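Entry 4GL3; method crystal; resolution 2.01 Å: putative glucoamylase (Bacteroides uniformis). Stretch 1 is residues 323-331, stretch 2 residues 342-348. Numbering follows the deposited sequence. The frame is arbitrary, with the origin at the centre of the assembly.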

# COMPACT_ATOMS: atom_id res chain seq x y z
N VAL A 323 3.85 17.90 10.60
CA VAL A 323 2.67 17.07 10.34
C VAL A 323 3.01 15.62 10.72
O VAL A 323 3.96 15.03 10.21
CB VAL A 323 2.25 17.16 8.85
CG1 VAL A 323 1.06 16.23 8.53
CG2 VAL A 323 1.95 18.62 8.45
N ILE A 324 2.26 15.09 11.69
CA ILE A 324 2.28 13.66 12.04
C ILE A 324 1.08 13.00 11.34
O ILE A 324 -0.03 13.56 11.28
CB ILE A 324 2.24 13.47 13.59
CG1 ILE A 324 3.52 14.04 14.23
CG2 ILE A 324 2.05 11.99 13.98
CD1 ILE A 324 4.82 13.26 14.07
N THR A 325 1.31 11.84 10.76
CA THR A 325 0.36 11.19 9.93
C THR A 325 0.11 9.75 10.50
O THR A 325 1.01 8.89 10.47
CB THR A 325 0.91 11.07 8.50
OG1 THR A 325 1.19 12.37 7.94
CG2 THR A 325 -0.04 10.28 7.65
N PRO A 326 -1.12 9.49 11.03
CA PRO A 326 -1.36 8.24 11.75
C PRO A 326 -1.04 6.96 11.00
O PRO A 326 -0.59 6.01 11.64
CB PRO A 326 -2.86 8.32 12.07
CG PRO A 326 -3.06 9.77 12.35
CD PRO A 326 -2.22 10.45 11.27
N THR A 327 -1.24 6.92 9.68
CA THR A 327 -0.92 5.71 8.94
C THR A 327 0.54 5.30 9.04
O THR A 327 0.81 4.11 8.90
CB THR A 327 -1.37 5.76 7.48
OG1 THR A 327 -1.33 4.43 6.93
CG2 THR A 327 -0.48 6.70 6.63
N ALA A 328 1.47 6.23 9.32
CA ALA A 328 2.91 5.92 9.48
C ALA A 328 3.12 4.92 10.63
O ALA A 328 3.53 3.77 10.39
CB ALA A 328 3.76 7.20 9.71
N ALA A 329 2.83 5.33 11.86
CA ALA A 329 3.02 4.46 13.02
C ALA A 329 2.09 3.23 12.98
O ALA A 329 2.51 2.11 13.24
CB ALA A 329 2.83 5.21 14.34
N LEU A 330 0.83 3.45 12.64
CA LEU A 330 -0.17 2.41 12.80
C LEU A 330 0.12 1.27 11.85
O LEU A 330 0.08 0.09 12.24
CB LEU A 330 -1.58 2.97 12.60
CG LEU A 330 -2.04 4.06 13.60
CD1 LEU A 330 -3.52 4.33 13.45
CD2 LEU A 330 -1.71 3.66 15.01
N SER A 331 0.46 1.60 10.60
CA SER A 331 0.67 0.55 9.61
C SER A 331 2.01 -0.19 9.75
O SER A 331 2.23 -1.22 9.10
CB SER A 331 0.51 1.10 8.21
OG SER A 331 -0.79 1.66 8.04
N GLU A 342 1.39 2.16 21.23
CA GLU A 342 1.50 3.34 22.09
C GLU A 342 0.95 4.59 21.34
O GLU A 342 0.18 5.40 21.90
CB GLU A 342 2.97 3.54 22.48
CG GLU A 342 3.26 4.64 23.47
CD GLU A 342 4.68 4.56 24.05
OE1 GLU A 342 5.55 3.85 23.48
OE2 GLU A 342 4.92 5.19 25.09
N ALA A 343 1.31 4.72 20.07
CA ALA A 343 0.86 5.84 19.23
C ALA A 343 -0.64 5.71 18.98
O ALA A 343 -1.37 6.70 19.05
CB ALA A 343 1.63 5.85 17.90
N MSE A 344 -1.09 4.49 18.71
CA MSE A 344 -2.51 4.22 18.48
C MSE A 344 -3.36 4.67 19.66
O MSE A 344 -4.39 5.32 19.49
CB MSE A 344 -2.75 2.74 18.22
CG MSE A 344 -4.12 2.43 17.58
SE MSE A 344 -4.45 0.48 17.38
CE MSE A 344 -3.02 0.04 16.16
N ARG A 345 -2.93 4.33 20.86
CA ARG A 345 -3.71 4.64 22.04
C ARG A 345 -3.71 6.14 22.30
O ARG A 345 -4.73 6.69 22.74
CB ARG A 345 -3.19 3.87 23.27
CG ARG A 345 -4.09 3.97 24.50
CD ARG A 345 -3.67 2.98 25.59
NE ARG A 345 -3.88 1.59 25.16
CZ ARG A 345 -5.05 0.94 25.22
NH1 ARG A 345 -6.13 1.55 25.71
NH2 ARG A 345 -5.12 -0.32 24.79
N TYR A 346 -2.59 6.80 22.04
CA TYR A 346 -2.49 8.25 22.21
C TYR A 346 -3.43 8.97 21.21
O TYR A 346 -4.15 9.91 21.58
CB TYR A 346 -1.03 8.72 22.04
CG TYR A 346 -0.87 10.24 22.05
CD1 TYR A 346 -0.96 10.97 23.24
CD2 TYR A 346 -0.65 10.93 20.87
CE1 TYR A 346 -0.81 12.34 23.24
CE2 TYR A 346 -0.51 12.30 20.86
CZ TYR A 346 -0.60 12.99 22.03
OH TYR A 346 -0.46 14.34 21.98
N PHE A 347 -3.43 8.49 19.96
CA PHE A 347 -4.24 9.09 18.92
C PHE A 347 -5.72 8.95 19.26
O PHE A 347 -6.49 9.86 19.01
CB PHE A 347 -4.00 8.45 17.54
CG PHE A 347 -2.60 8.63 16.99
CD1 PHE A 347 -1.78 9.67 17.38
CD2 PHE A 347 -2.13 7.74 16.05
CE1 PHE A 347 -0.51 9.80 16.85
CE2 PHE A 347 -0.87 7.86 15.50
CZ PHE A 347 -0.05 8.90 15.91
N TYR A 348 -6.10 7.80 19.81
CA TYR A 348 -7.49 7.54 20.15
C TYR A 348 -7.89 8.21 21.45
O TYR A 348 -8.89 8.93 21.50
CB TYR A 348 -7.76 6.04 20.26
CG TYR A 348 -9.21 5.71 20.53
CD1 TYR A 348 -10.16 5.81 19.51
CD2 TYR A 348 -9.62 5.30 21.76
CE1 TYR A 348 -11.49 5.53 19.76
CE2 TYR A 348 -10.95 5.02 22.00
CZ TYR A 348 -11.86 5.14 20.99
OH TYR A 348 -13.16 4.88 21.24

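A loop that leads into a short helix packs against a longer helix of the same chain, mainly through apolar side chains, with no hydrogen bond crossing between them. The helix axes approach to 9.2 Å, and their N-to-C directions differ by 137°, so the second helix runs back past the first at a marked tilt from antiparallel. About 295 Å² of surface is buried between the two stretches, counting both sides.

Stretch 1 begins as an extended loop in which the CA-to-CB bond of Ile324 points toward the second helix and that of Thr325 away. Ile324 CG2 lies 4.2 Å from Phe347 CZ, a branched aliphatic group resting against the tip of an aromatic ring. The Thr325 hydroxyl is hydrogen-bonded elsewhere in the structure.

Pro326 lies near the start of the helix. Proline has no amide proton to donate, which costs little there, while its carbonyl accepts from Leu330 N at 3.1 Å to Pro326 O. Its compact ring also serves the contact: Pro326 CB lies 4.0 Å from Phe347 CE2, and Pro326 CA is nearer still, at 3.8 Å from the same atom.

Thr327 faces away from stretch 2, and Ala328 makes no contact with it. One residue on, Ala329 meets Ala343 methyl to methyl, CB to CB at 3.8 Å. Two small side chains fill the gap here without needing more room; Ala329 CA and Ala343 CA are 6.7 Å apart.

The CA-to-CB bond of Leu330 points sideways, but the end of its side chain comes nearer. Leu330 CD2 packs 3.5 Å from CB of Met344, a selenomethionine, and 4.2 Å from Phe347 CD2, so one methyl bridges two residues of the second helix. Phe347, in rotamer m, thus touches Ile324, Pro326 and Leu330, and its broad hydrocarbon ring helps give it more covered area than any other residue in the contact.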